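Local atomic coordinates of isomaltose glucohydrolase (Kribbella flavida, PDB entry 5Z3E), a protein that hydrolyses the alpha-1,6-glucosidic linkage of isomaltose from its non-reducing end, releasing beta-D-glucose and D-glucose in the intracellular breakdown of a starch-derived cyclic tetrasaccharide. Residues 48-53 against 87-92; 79-84 against 94-99; 215-220 against 240-245; 187-192 against 207-212. The protein carries 1 engineered substitution. All blocks are in the same frame, centred on the assembly; numbering follows the deposited sequence. Where two conformers were deposited one is given.

Contact 1: residues 48-53 against 87-92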
loop_
_atom_site.group_PDB
_atom_site.type_symbol
_atom_site.label_atom_id
_atom_site.label_comp_id
_atom_site.label_asym_id
_atom_site.label_seq_id
_atom_site.Cartn_x
_atom_site.Cartn_y
_atom_site.Cartn_z
ATOM N N VAL A 48 6.691 13.734 11.651
ATOM C CA VAL A 48 7.762 12.800 11.433
ATOM C C VAL A 48 7.856 12.414 9.940
ATOM O O VAL A 48 8.948 12.223 9.417
ATOM C CB VAL A 48 7.670 11.622 12.425
ATOM C CG1 VAL A 48 6.538 10.704 12.039
ATOM C CG2 VAL A 48 8.951 10.844 12.501
ATOM N N ILE A 49 6.724 12.355 9.241
ATOM C CA ILE A 49 6.753 12.084 7.810
ATOM C C ILE A 49 7.437 13.227 7.071
ATOM O O ILE A 49 8.321 13.026 6.229
ATOM C CB ILE A 49 5.326 11.842 7.271
ATOM C CG1 ILE A 49 4.775 10.494 7.752
ATOM C CG2 ILE A 49 5.314 11.923 5.755
ATOM C CD1 ILE A 49 3.280 10.350 7.613
ATOM N N THR A 50 7.035 14.451 7.369
ATOM C CA THR A 50 7.567 15.591 6.622
ATOM C C THR A 50 8.998 15.892 6.995
ATOM O O THR A 50 9.771 16.328 6.139
ATOM C CB THR A 50 6.666 16.826 6.720
ATOM O OG1 THR A 50 6.512 17.217 8.091
ATOM C CG2 THR A 50 5.321 16.588 6.088
ATOM N N ARG A 51 9.400 15.627 8.238
ATOM C CA ARG A 51 10.787 15.847 8.599
ATOM C C ARG A 51 11.695 14.894 7.855
ATOM O O ARG A 51 12.804 15.264 7.476
ATOM C CB ARG A 51 10.967 15.634 10.102
ATOM C CG ARG A 51 12.374 15.974 10.492
ATOM C CD ARG A 51 13.244 14.862 10.947
ATOM N NE ARG A 51 12.715 14.216 12.162
ATOM C CZ ARG A 51 13.396 13.344 12.911
ATOM N NH1 ARG A 51 12.770 12.693 13.917
ATOM N NH2 ARG A 51 14.710 13.150 12.723
ATOM N N HIS A 52 11.254 13.665 7.636
ATOM C CA HIS A 52 12.091 12.660 6.996
ATOM C C HIS A 52 11.985 12.620 5.483
ATOM O O HIS A 52 12.773 11.939 4.827
ATOM C CB HIS A 52 11.819 11.284 7.595
ATOM C CG HIS A 52 12.368 11.106 8.952
ATOM N ND1 HIS A 52 13.714 11.039 9.181
ATOM C CD2 HIS A 52 11.747 11.050 10.136
ATOM C CE1 HIS A 52 13.895 10.907 10.478
ATOM N NE2 HIS A 52 12.725 10.904 11.078
ATOM N N GLN A 53 11.001 13.306 4.915
ATOM C CA GLN A 53 10.905 13.393 3.460
ATOM C C GLN A 53 12.233 13.892 2.894
ATOM O O GLN A 53 12.823 14.840 3.391
ATOM C CB GLN A 53 9.766 14.313 3.077
ATOM C CG GLN A 53 9.472 14.373 1.582
ATOM C CD GLN A 53 8.181 15.094 1.278
ATOM O OE1 GLN A 53 7.686 15.879 2.092
ATOM N NE2 GLN A 53 7.624 14.843 0.104
ATOM N N TYR A 87 -4.384 15.026 5.601
ATOM C CA TYR A 87 -4.020 15.949 6.662
ATOM C C TYR A 87 -4.037 17.376 6.169
ATOM O O TYR A 87 -4.248 18.294 6.967
ATOM C CB TYR A 87 -2.634 15.589 7.208
ATOM C CG TYR A 87 -2.252 16.281 8.478
ATOM C CD1 TYR A 87 -2.599 15.726 9.698
ATOM C CD2 TYR A 87 -1.528 17.448 8.484
ATOM C CE1 TYR A 87 -2.241 16.324 10.885
ATOM C CE2 TYR A 87 -1.173 18.070 9.709
ATOM C CZ TYR A 87 -1.540 17.487 10.880
ATOM O OH TYR A 87 -1.200 18.079 12.109
ATOM N N GLY A 88 -3.807 17.592 4.880
ATOM C CA GLY A 88 -3.902 18.898 4.257
ATOM C C GLY A 88 -2.584 19.499 3.834
ATOM O O GLY A 88 -2.558 20.657 3.416
ATOM N N ASP A 89 -1.492 18.736 3.914
ATOM C CA ASP A 89 -0.184 19.265 3.529
ATOM C C ASP A 89 0.019 19.028 2.022
ATOM O O ASP A 89 0.626 18.061 1.570
ATOM C CB ASP A 89 0.934 18.682 4.371
ATOM C CG ASP A 89 2.250 19.377 4.184
ATOM O OD1 ASP A 89 2.464 20.041 3.152
ATOM O OD2 ASP A 89 3.104 19.253 5.103
ATOM N N VAL A 90 -0.587 19.929 1.254
ATOM C CA VAL A 90 -0.587 19.842 -0.195
ATOM C C VAL A 90 0.823 19.919 -0.735
ATOM O O VAL A 90 1.165 19.202 -1.688
ATOM C CB VAL A 90 -1.482 20.938 -0.762
ATOM C CG1 VAL A 90 -1.442 20.999 -2.264
ATOM C CG2 VAL A 90 -2.947 20.771 -0.301
ATOM N N ALA A 91 1.668 20.736 -0.128
ATOM C CA ALA A 91 3.018 20.893 -0.617
ATOM C C ALA A 91 3.806 19.590 -0.487
ATOM O O ALA A 91 4.430 19.147 -1.446
ATOM C CB ALA A 91 3.736 22.029 0.123
ATOM N N SER A 92 3.783 18.962 0.692
ATOM C CA SER A 92 4.563 17.753 0.894
ATOM C C SER A 92 4.091 16.631 -0.020
ATOM O O SER A 92 4.910 15.955 -0.652
ATOM C CB SER A 92 4.468 17.306 2.353
ATOM O OG SER A 92 5.054 16.030 2.531
#
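Q53 reaches S92 with its whole carboxamide, gripping both the side chain and the backbone of the serine. S92 OG donates to Q53 OE1 over 2.7 Å, standing 32° off the carbonyl plane. In the reverse sense, Q53 NE2 donates to S92 O at 3.0 Å; that bond is nearly straight (172° at the hydrogen), and the acceptor lies almost in the plane of the amide. Two bonds of opposite polarity to one residue fix which end of the amide is oxygen and which is nitrogen. The extended chain of Q53, with CG anti to the backbone N (chi1 -174°), carries the amide across. S92 OG also bonds Y59 OH, and Q53 NE2 also bonds G57 O, so both polar groups are shared with the neighbouring loop.

Segment 87-92 spans the junction of two helices, linked by G88 and D89. A Schellman motif ends helix 74-87, with G88 at positive phi as its C-prime residue, and D89 then N-caps helix 90-105: S92 N donates to D89 OD1 at 3.0 Å, meeting the carboxylate from above its plane. Q53 itself is the first residue beyond helix 32-52, so the end of one helix meets the start of another.

T50 adds a methyl packed against two oxygens, a van der Waals contact beside the polar one. Its CG2 lies 3.6 Å from D89 OD2 and 3.6 Å from S92 OG, and the threonine and aspartate side chains approach from opposite directions. T50 OG1 instead bonds H46 O, while D89 OD2 takes H46 NE2 as its partner.

Contact 2: residues 79-84 against 94-99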
loop_
_atom_site.group_PDB
_atom_site.type_symbol
_atom_site.label_atom_id
_atom_site.label_comp_id
_atom_site.label_asym_id
_atom_site.label_seq_id
_atom_site.Cartn_x
_atom_site.Cartn_y
_atom_site.Cartn_z
ATOM N N PHE A 79 0.732 5.327 0.241
ATOM C CA PHE A 79 -0.135 5.418 1.408
ATOM C C PHE A 79 0.284 6.564 2.323
ATOM O O PHE A 79 -0.559 7.245 2.897
ATOM C CB PHE A 79 -0.187 4.095 2.170
ATOM C CG PHE A 79 -1.088 3.070 1.556
ATOM C CD1 PHE A 79 -2.466 3.227 1.565
ATOM C CD2 PHE A 79 -0.577 1.886 1.053
ATOM C CE1 PHE A 79 -3.301 2.255 1.033
ATOM C CE2 PHE A 79 -1.412 0.896 0.589
ATOM C CZ PHE A 79 -2.775 1.105 0.537
ATOM N N THR A 80 1.591 6.775 2.479
ATOM C CA THR A 80 2.090 7.904 3.239
ATOM C C THR A 80 1.562 9.200 2.655
ATOM O O THR A 80 1.048 10.070 3.368
ATOM C CB THR A 80 3.631 7.876 3.318
ATOM O OG1 THR A 80 4.062 6.679 3.977
ATOM C CG2 THR A 80 4.192 9.038 4.076
ATOM N N ALA A 81 1.686 9.343 1.332
ATOM C CA ALA A 81 1.225 10.533 0.647
ATOM C C ALA A 81 -0.261 10.763 0.807
ATOM O O ALA A 81 -0.714 11.904 0.909
ATOM C CB ALA A 81 1.581 10.453 -0.841
ATOM N N GLU A 82 -1.059 9.688 0.803
ATOM C CA GLU A 82 -2.498 9.815 0.999
ATOM C C GLU A 82 -2.813 10.317 2.403
ATOM O O GLU A 82 -3.687 11.173 2.567
ATOM C CB GLU A 82 -3.185 8.473 0.706
ATOM C CG GLU A 82 -4.661 8.428 1.039
ATOM C CD GLU A 82 -5.586 9.347 0.255
ATOM O OE1 GLU A 82 -5.139 10.109 -0.626
ATOM O OE2 GLU A 82 -6.812 9.287 0.569
ATOM N N GLY A 83 -2.130 9.802 3.415
ATOM C CA GLY A 83 -2.320 10.337 4.761
ATOM C C GLY A 83 -1.981 11.801 4.857
ATOM O O GLY A 83 -2.702 12.585 5.473
ATOM N N ILE A 84 -0.873 12.208 4.223
ATOM C CA ILE A 84 -0.441 13.593 4.244
ATOM C C ILE A 84 -1.418 14.493 3.484
ATOM O O ILE A 84 -1.707 15.619 3.904
ATOM C CB ILE A 84 0.996 13.696 3.687
ATOM C CG1 ILE A 84 2.004 13.024 4.630
ATOM C CG2 ILE A 84 1.393 15.129 3.367
ATOM C CD1 ILE A 84 2.151 13.699 6.001
ATOM N N GLY A 94 2.524 16.862 -2.825
ATOM C CA GLY A 94 2.875 17.196 -4.190
ATOM C C GLY A 94 4.316 16.941 -4.517
ATOM O O GLY A 94 4.637 16.553 -5.651
ATOM N N ARG A 95 5.210 17.171 -3.564
ATOM C CA ARG A 95 6.625 16.904 -3.797
ATOM C C ARG A 95 6.892 15.401 -3.941
ATOM O O ARG A 95 7.768 15.013 -4.722
ATOM C CB ARG A 95 7.518 17.503 -2.731
ATOM C CG ARG A 95 7.511 19.055 -2.760
ATOM C CD ARG A 95 8.856 19.642 -2.355
ATOM N NE ARG A 95 9.824 19.317 -3.356
ATOM C CZ ARG A 95 11.154 18.975 -3.037
ATOM N NH1 ARG A 95 11.942 18.640 -3.992
ATOM N NH2 ARG A 95 11.579 19.005 -1.760
ATOM N N PHE A 96 6.163 14.566 -3.194
ATOM C CA PHE A 96 6.259 13.133 -3.404
ATOM C C PHE A 96 5.807 12.765 -4.819
ATOM O O PHE A 96 6.490 12.015 -5.518
ATOM C CB PHE A 96 5.436 12.371 -2.357
ATOM C CG PHE A 96 5.363 10.906 -2.655
ATOM C CD1 PHE A 96 6.463 10.090 -2.441
ATOM C CD2 PHE A 96 4.210 10.360 -3.185
ATOM C CE1 PHE A 96 6.389 8.744 -2.748
ATOM C CE2 PHE A 96 4.157 9.025 -3.476
ATOM C CZ PHE A 96 5.239 8.227 -3.260
ATOM N N HIS A 97 4.662 13.273 -5.250
ATOM C CA HIS A 97 4.184 12.966 -6.591
ATOM C C HIS A 97 5.137 13.489 -7.642
ATOM O O HIS A 97 5.359 12.829 -8.662
ATOM C CB HIS A 97 2.761 13.450 -6.788
ATOM C CG HIS A 97 1.815 12.743 -5.894
ATOM N ND1 HIS A 97 1.708 11.373 -5.910
ATOM C CD2 HIS A 97 0.996 13.216 -4.925
ATOM C CE1 HIS A 97 0.836 11.050 -4.974
ATOM N NE2 HIS A 97 0.396 12.137 -4.352
ATOM N N ASP A 98 5.724 14.673 -7.414
ATOM C CA ASP A 98 6.755 15.159 -8.331
ATOM C C ASP A 98 7.877 14.153 -8.441
ATOM O O ASP A 98 8.360 13.851 -9.543
ATOM C CB ASP A 98 7.338 16.485 -7.823
ATOM C CG ASP A 98 6.457 17.700 -8.008
ATOM O OD1 ASP A 98 5.478 17.653 -8.807
ATOM O OD2 ASP A 98 6.776 18.725 -7.356
ATOM N N TRP A 99 8.357 13.670 -7.308
ATOM C CA TRP A 99 9.476 12.737 -7.305
ATOM C C TRP A 99 9.124 11.485 -8.088
ATOM O O TRP A 99 9.888 11.065 -8.967
ATOM C CB TRP A 99 9.904 12.428 -5.873
ATOM C CG TRP A 99 11.004 11.424 -5.818
ATOM C CD1 TRP A 99 12.323 11.641 -6.010
ATOM C CD2 TRP A 99 10.856 10.015 -5.589
ATOM N NE1 TRP A 99 13.019 10.467 -5.936
ATOM C CE2 TRP A 99 12.151 9.443 -5.670
ATOM C CE3 TRP A 99 9.772 9.187 -5.311
ATOM C CZ2 TRP A 99 12.358 8.094 -5.499
ATOM C CZ3 TRP A 99 9.989 7.859 -5.125
ATOM C CH2 TRP A 99 11.268 7.316 -5.228
HETATM O O HOH W 1 -1.194 12.206 -1.978
#
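A81 offers a methyl group to two aromatic side chains, F96 and H97, and the direct contact is entirely one of van der Waals packing. The closer approach is to the phenyl ring, where A81 CB lies 3.5 Å from F96 CD2 and 4.0 Å from F96 CE2, coming in obliquely on that side of the ring. The imidazole is slightly more distant, with A81 CB and H97 NE2 4.1 Å apart. No hydrogen bond joins the two segments directly.

The two rings also touch each other. F96 CD2 sits 3.7 Å above the plane of the H97 imidazole, offset toward its rim, while H97 CE1 lies in the plane of the phenyl ring at its edge. Their first torsions separate them: F96 has CG anti to the backbone N (chi1 172°), whereas H97 has CG beside that nitrogen (chi1 -64°), which brings its imidazole end closer to A81.

These segments belong to consecutive helices, 74-87 and 90-105, joined by a two-residue link in the (alpha/alpha)6 barrel expected of glycoside hydrolase family 15. The nearest CA atoms, those of A81 and F96, are 7.0 Å apart, a close approach in which the alanine has only its methyl to interpose.

Polar contact is made through water. One molecule in the plane of the imidazole lies 2.9 Å from H97 NE2, and it donates a weak bond to A81 O over 2.9 Å. H97 ND1 is bonded to W156 NE1, so both ring nitrogens have partners; W156 belongs to helix 151-167, which also touches H97 through S159.

Contact 3: residues 215-220 against 240-245; sequences GLVAVG and RIRSLV
L216 and I241 mark the nearest approach of two helical segments, yet their CA atoms are still 10.2 Å apart, so the backbones never touch and the gap is bridged by side chains alone. Both segments have regular helical hydrogen bonding: G220 N donates to L216 O at 2.9 Å and V245 N to I241 O at 3.0 Å. They belong to helices 206-220 and 231-248, consecutive in the helical array of the (alpha/alpha)6 barrel expected of the family.

From these helices L216 and I241 point toward each other and meet through their terminal methyls, L216 CD1 lying 4.2 Å from I241 CD1. I241 attains this span with its CD1 branch extended (chi2 169°), and the matching branch of L216 is equally straight. Each has further cover from the opposite helix: L216 packs on T234 and V237, while I241 rests on L209, I212 and H213.

Beside this pair, V217 CG2 approaches R242 NH1 to 4.4 Å, arriving at the edge of the guanidinium and near its plane. The arginine bends at its third torsion (chi3 -57°), and its NH1 hydrogen-bonds H213 NE2 on helix 206-220. That bond is the main polar tie of the group, and the valine methyl only abuts its edge.

With 75 Å² buried in all, this is a light contact between side-chain ends, with one methyl-methyl pair, one methyl at a guanidinium edge and no hydrogen bond. Its polar complement comes from just outside, at H213, whose NE2 facing an arginine donor is consistent with an unprotonated nitrogen there.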
loop_
_atom_site.group_PDB
_atom_site.type_symbol
_atom_site.label_atom_id
_atom_site.label_comp_id
_atom_site.label_asym_id
_atom_site.label_seq_id
_atom_site.Cartn_x
_atom_site.Cartn_y
_atom_site.Cartn_z
ATOM N N GLY A 215 -5.612 1.474 -9.080
ATOM C CA GLY A 215 -4.987 2.486 -9.894
ATOM C C GLY A 215 -5.632 2.650 -11.257
ATOM O O GLY A 215 -5.818 3.773 -11.736
ATOM N N LEU A 216 -5.945 1.538 -11.907
ATOM C CA LEU A 216 -6.563 1.579 -13.226
ATOM C C LEU A 216 -7.952 2.179 -13.191
ATOM O O LEU A 216 -8.317 2.966 -14.066
ATOM C CB LEU A 216 -6.566 0.188 -13.851
ATOM C CG LEU A 216 -5.201 -0.397 -14.196
ATOM C CD1 LEU A 216 -5.380 -1.782 -14.791
ATOM C CD2 LEU A 216 -4.392 0.496 -15.122
ATOM N N VAL A 217 -8.764 1.821 -12.189
ATOM C CA VAL A 217 -10.083 2.420 -12.077
ATOM C C VAL A 217 -9.944 3.912 -11.766
ATOM O O VAL A 217 -10.723 4.723 -12.295
ATOM C CB VAL A 217 -10.963 1.682 -11.058
ATOM C CG1 VAL A 217 -12.254 2.423 -10.792
ATOM C CG2 VAL A 217 -11.259 0.278 -11.546
ATOM N N ALA A 218 -8.973 4.290 -10.941
ATOM C CA ALA A 218 -8.796 5.698 -10.624
ATOM C C ALA A 218 -8.543 6.503 -11.898
ATOM O O ALA A 218 -9.173 7.546 -12.107
ATOM C CB ALA A 218 -7.673 5.880 -9.625
ATOM N N VAL A 219 -7.631 6.070 -12.759
ATOM C CA VAL A 219 -7.377 6.851 -13.965
ATOM C C VAL A 219 -8.484 6.702 -14.992
ATOM O O VAL A 219 -8.796 7.672 -15.694
ATOM C CB VAL A 219 -5.986 6.542 -14.608
ATOM C CG1 VAL A 219 -4.867 6.964 -13.682
ATOM C CG2 VAL A 219 -5.827 5.097 -15.038
ATOM N N GLY A 220 -9.108 5.531 -15.099
ATOM C CA GLY A 220 -10.129 5.307 -16.097
ATOM C C GLY A 220 -11.451 5.984 -15.827
ATOM O O GLY A 220 -12.278 6.119 -16.730
ATOM N N ARG A 240 -11.018 -7.307 -16.359
ATOM C CA ARG A 240 -10.289 -8.565 -16.481
ATOM C C ARG A 240 -9.696 -8.998 -15.149
ATOM O O ARG A 240 -9.703 -10.191 -14.816
ATOM C CB ARG A 240 -9.185 -8.443 -17.528
ATOM C CG ARG A 240 -9.687 -8.229 -18.947
ATOM C CD ARG A 240 -8.598 -8.191 -19.989
ATOM N NE ARG A 240 -9.192 -8.028 -21.305
ATOM C CZ ARG A 240 -9.099 -7.008 -22.188
ATOM N NH1 ARG A 240 -8.543 -5.826 -21.825
ATOM N NH2 ARG A 240 -9.776 -7.062 -23.364
ATOM N N ILE A 241 -9.175 -8.055 -14.365
ATOM C CA ILE A 241 -8.671 -8.363 -13.043
ATOM C C ILE A 241 -9.792 -8.931 -12.178
ATOM O O ILE A 241 -9.627 -9.945 -11.501
ATOM C CB ILE A 241 -8.034 -7.131 -12.387
ATOM C CG1 ILE A 241 -6.746 -6.737 -13.121
ATOM C CG2 ILE A 241 -7.764 -7.408 -10.919
ATOM C CD1 ILE A 241 -6.178 -5.394 -12.726
ATOM N N ARG A 242 -10.940 -8.250 -12.187
ATOM C CA ARG A 242 -12.057 -8.730 -11.390
ATOM C C ARG A 242 -12.515 -10.117 -11.830
ATOM O O ARG A 242 -12.869 -10.944 -10.987
ATOM C CB ARG A 242 -13.215 -7.737 -11.385
ATOM C CG ARG A 242 -12.855 -6.406 -10.769
ATOM C CD ARG A 242 -14.062 -5.508 -10.534
ATOM N NE ARG A 242 -14.808 -5.249 -11.759
ATOM C CZ ARG A 242 -14.655 -4.216 -12.582
ATOM N NH1 ARG A 242 -13.792 -3.250 -12.308
ATOM N NH2 ARG A 242 -15.350 -4.160 -13.713
ATOM N N SER A 243 -12.493 -10.395 -13.130
ATOM C CA SER A 243 -12.836 -11.723 -13.609
ATOM C C SER A 243 -11.903 -12.781 -13.033
ATOM O O SER A 243 -12.330 -13.871 -12.650
ATOM C CB SER A 243 -12.761 -11.801 -15.129
ATOM O OG SER A 243 -13.734 -11.005 -15.759
ATOM N N LEU A 244 -10.614 -12.491 -13.016
ATOM C CA LEU A 244 -9.635 -13.424 -12.509
ATOM C C LEU A 244 -9.843 -13.674 -11.009
ATOM O O LEU A 244 -9.786 -14.820 -10.537
ATOM C CB LEU A 244 -8.275 -12.879 -12.819
ATOM C CG LEU A 244 -7.124 -13.755 -12.595
ATOM C CD1 LEU A 244 -7.250 -15.096 -13.327
ATOM C CD2 LEU A 244 -5.843 -13.036 -13.117
ATOM N N VAL A 245 -10.089 -12.601 -10.249
ATOM C CA VAL A 245 -10.360 -12.746 -8.832
ATOM C C VAL A 245 -11.654 -13.515 -8.592
ATOM O O VAL A 245 -11.716 -14.373 -7.707
ATOM C CB VAL A 245 -10.328 -11.379 -8.142
ATOM C CG1 VAL A 245 -10.754 -11.482 -6.694
ATOM C CG2 VAL A 245 -8.935 -10.757 -8.240
#

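Contact 4: residues 187-192 against 207-212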
loop_
_atom_site.group_PDB
_atom_site.type_symbol
_atom_site.label_atom_id
_atom_site.label_comp_id
_atom_site.label_asym_id
_atom_site.label_seq_id
_atom_site.Cartn_x
_atom_site.Cartn_y
_atom_site.Cartn_z
ATOM N N ALA A 187 0.353 -3.824 -19.685
ATOM C CA ALA A 187 1.115 -4.937 -20.233
ATOM C C ALA A 187 1.336 -6.067 -19.250
ATOM O O ALA A 187 1.409 -7.224 -19.671
ATOM C CB ALA A 187 2.453 -4.436 -20.734
ATOM N N PHE A 188 1.496 -5.760 -17.961
ATOM C CA PHE A 188 2.047 -6.725 -17.011
ATOM C C PHE A 188 1.155 -7.043 -15.824
ATOM O O PHE A 188 1.580 -7.746 -14.907
ATOM C CB PHE A 188 3.443 -6.280 -16.567
ATOM C CG PHE A 188 4.423 -6.212 -17.695
ATOM C CD1 PHE A 188 4.734 -7.343 -18.417
ATOM C CD2 PHE A 188 5.026 -5.018 -18.060
ATOM C CE1 PHE A 188 5.614 -7.299 -19.450
ATOM C CE2 PHE A 188 5.903 -4.965 -19.104
ATOM C CZ PHE A 188 6.202 -6.088 -19.804
ATOM N N TRP A 189 -0.096 -6.593 -15.832
ATOM C CA TRP A 189 -0.965 -6.811 -14.693
ATOM C C TRP A 189 -1.162 -8.281 -14.349
ATOM O O TRP A 189 -1.376 -8.598 -13.180
ATOM C CB TRP A 189 -2.306 -6.151 -14.914
ATOM C CG TRP A 189 -3.083 -6.794 -15.968
ATOM C CD1 TRP A 189 -3.076 -6.501 -17.306
ATOM C CD2 TRP A 189 -4.004 -7.879 -15.800
ATOM N NE1 TRP A 189 -3.940 -7.322 -17.971
ATOM C CE2 TRP A 189 -4.512 -8.178 -17.054
ATOM C CE3 TRP A 189 -4.433 -8.636 -14.696
ATOM C CZ2 TRP A 189 -5.484 -9.192 -17.242
ATOM C CZ3 TRP A 189 -5.344 -9.636 -14.865
ATOM C CH2 TRP A 189 -5.836 -9.913 -16.128
ATOM N N ASP A 190 -1.133 -9.160 -15.346
ATOM C CA ASP A 190 -1.468 -10.557 -15.170
ATOM C C ASP A 190 -0.251 -11.439 -14.957
ATOM O O ASP A 190 -0.383 -12.672 -14.900
ATOM C CB ASP A 190 -2.300 -11.088 -16.309
ATOM C CG ASP A 190 -1.604 -11.053 -17.628
ATOM O OD1 ASP A 190 -0.633 -10.321 -17.797
ATOM O OD2 ASP A 190 -2.093 -11.825 -18.542
ATOM N N ARG A 191 0.911 -10.840 -14.775
ATOM C CA ARG A 191 2.137 -11.570 -14.543
ATOM C C ARG A 191 2.277 -11.953 -13.068
ATOM O O ARG A 191 2.025 -11.141 -12.194
ATOM C CB ARG A 191 3.295 -10.637 -14.910
ATOM C CG ARG A 191 4.614 -11.237 -14.952
ATOM C CD ARG A 191 5.603 -10.181 -15.438
ATOM N NE ARG A 191 6.938 -10.648 -15.383
ATOM C CZ ARG A 191 7.762 -10.739 -16.418
ATOM N NH1 ARG A 191 7.358 -10.441 -17.669
ATOM N NH2 ARG A 191 8.954 -11.082 -16.172
ATOM N N PRO A 192 2.739 -13.188 -12.783
ATOM C CA PRO A 192 3.140 -13.540 -11.418
ATOM C C PRO A 192 4.193 -12.564 -10.896
ATOM O O PRO A 192 5.044 -12.082 -11.653
ATOM C CB PRO A 192 3.705 -14.957 -11.572
ATOM C CG PRO A 192 3.004 -15.536 -12.796
ATOM C CD PRO A 192 2.862 -14.337 -13.709
ATOM N N SER A 207 -4.020 -8.965 -3.270
ATOM C CA SER A 207 -3.827 -7.568 -2.924
ATOM C C SER A 207 -2.907 -6.829 -3.908
ATOM O O SER A 207 -2.920 -5.594 -3.930
ATOM C CB SER A 207 -3.351 -7.385 -1.497
ATOM O OG SER A 207 -2.070 -7.949 -1.337
ATOM N N THR A 208 -2.134 -7.551 -4.707
ATOM C CA THR A 208 -1.384 -6.945 -5.813
ATOM C C THR A 208 -2.312 -6.650 -6.989
ATOM O O THR A 208 -2.355 -5.530 -7.494
ATOM C CB THR A 208 -0.200 -7.822 -6.221
ATOM O OG1 THR A 208 0.668 -7.925 -5.102
ATOM C CG2 THR A 208 0.501 -7.252 -7.431
ATOM N N LEU A 209 -3.081 -7.657 -7.389
ATOM C CA LEU A 209 -4.127 -7.451 -8.388
ATOM C C LEU A 209 -5.037 -6.327 -7.955
ATOM O O LEU A 209 -5.455 -5.489 -8.773
ATOM C CB LEU A 209 -4.904 -8.746 -8.594
ATOM C CG LEU A 209 -4.125 -9.858 -9.289
ATOM C CD1 LEU A 209 -4.852 -11.190 -9.120
ATOM C CD2 LEU A 209 -3.902 -9.550 -10.759
ATOM N N GLY A 210 -5.397 -6.278 -6.669
ATOM C CA GLY A 210 -6.253 -5.235 -6.172
ATOM C C GLY A 210 -5.635 -3.854 -6.301
ATOM O O GLY A 210 -6.315 -2.904 -6.717
ATOM N N ALA A 211 -4.367 -3.707 -5.938
ATOM C CA ALA A 211 -3.682 -2.430 -6.066
ATOM C C ALA A 211 -3.697 -1.945 -7.512
ATOM O O ALA A 211 -3.913 -0.770 -7.795
ATOM C CB ALA A 211 -2.261 -2.558 -5.566
ATOM N N ILE A 212 -3.406 -2.864 -8.446
ATOM C CA ILE A 212 -3.426 -2.512 -9.863
ATOM C C ILE A 212 -4.824 -2.065 -10.269
ATOM O O ILE A 212 -4.993 -1.046 -10.932
ATOM C CB ILE A 212 -2.890 -3.680 -10.710
ATOM C CG1 ILE A 212 -1.441 -3.990 -10.341
ATOM C CG2 ILE A 212 -3.053 -3.350 -12.195
ATOM C CD1 ILE A 212 -0.896 -5.233 -11.012
#
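W189 turns the edge of its indole toward L209, whose methyl CD2 stands near the ring plane, 4.1 Å from W189 CE3. The two side chains run at a slant to each other, and the same methyl lies 3.6 Å from W189 O, so L209 CD2 touches both the ring and the backbone of the tryptophan. I212 occupies the neighbouring position one helical turn on: its CG2 is 4.0 Å from W189 CB, and its CD1 is 4.0 Å from W189 CA. The ring edge and the root of W189 are thus divided between two aliphatic residues three places apart on helix 206-220.

W189 lies in a type I beta turn from F188 to R191, closed by R191 N donating to F188 O at 3.2 Å; the turn follows on from helix 175-188 in the chain. Within this turn the tryptophan takes a chi1 of 68°, placing CG between the backbone N and the carbonyl carbon. D190 CB then lies 3.4 Å above one face of the indole, offset toward its rim, and D190 O bonds R204 NH1. Helix 231-248 adds V237, R240 and I241 around W189, making the indole part of a junction between this turn and two helices. The chain soon continues to D195, the predicted proton acceptor, whose side chain is about 10 Å from that of L209.

How the contacts relate
The contacts form two pairs, both within the family 15 glycosidase region. Contacts 1 and 2 share helix 90-105; their centres are 8 Å apart and their segments alternate along the chain. I49 CG2 packs 3.5 Å from T80 CG2, tying helix 32-52 to helix 74-87. Contacts 3 and 4 share helix 206-220, with centres 9 Å apart; contact 4 closes before contact 3 opens, and I241 CG1 lies 3.4 Å from W189 CE3. Between the pairs, centres are 22 to 30 Å apart and no atoms touch, contacts 1 and 4 lying on opposite sides of the chain's centre. Helix 151-167 lies against both pairs, M155 touching F79 of contact 2 and A211 of contact 4.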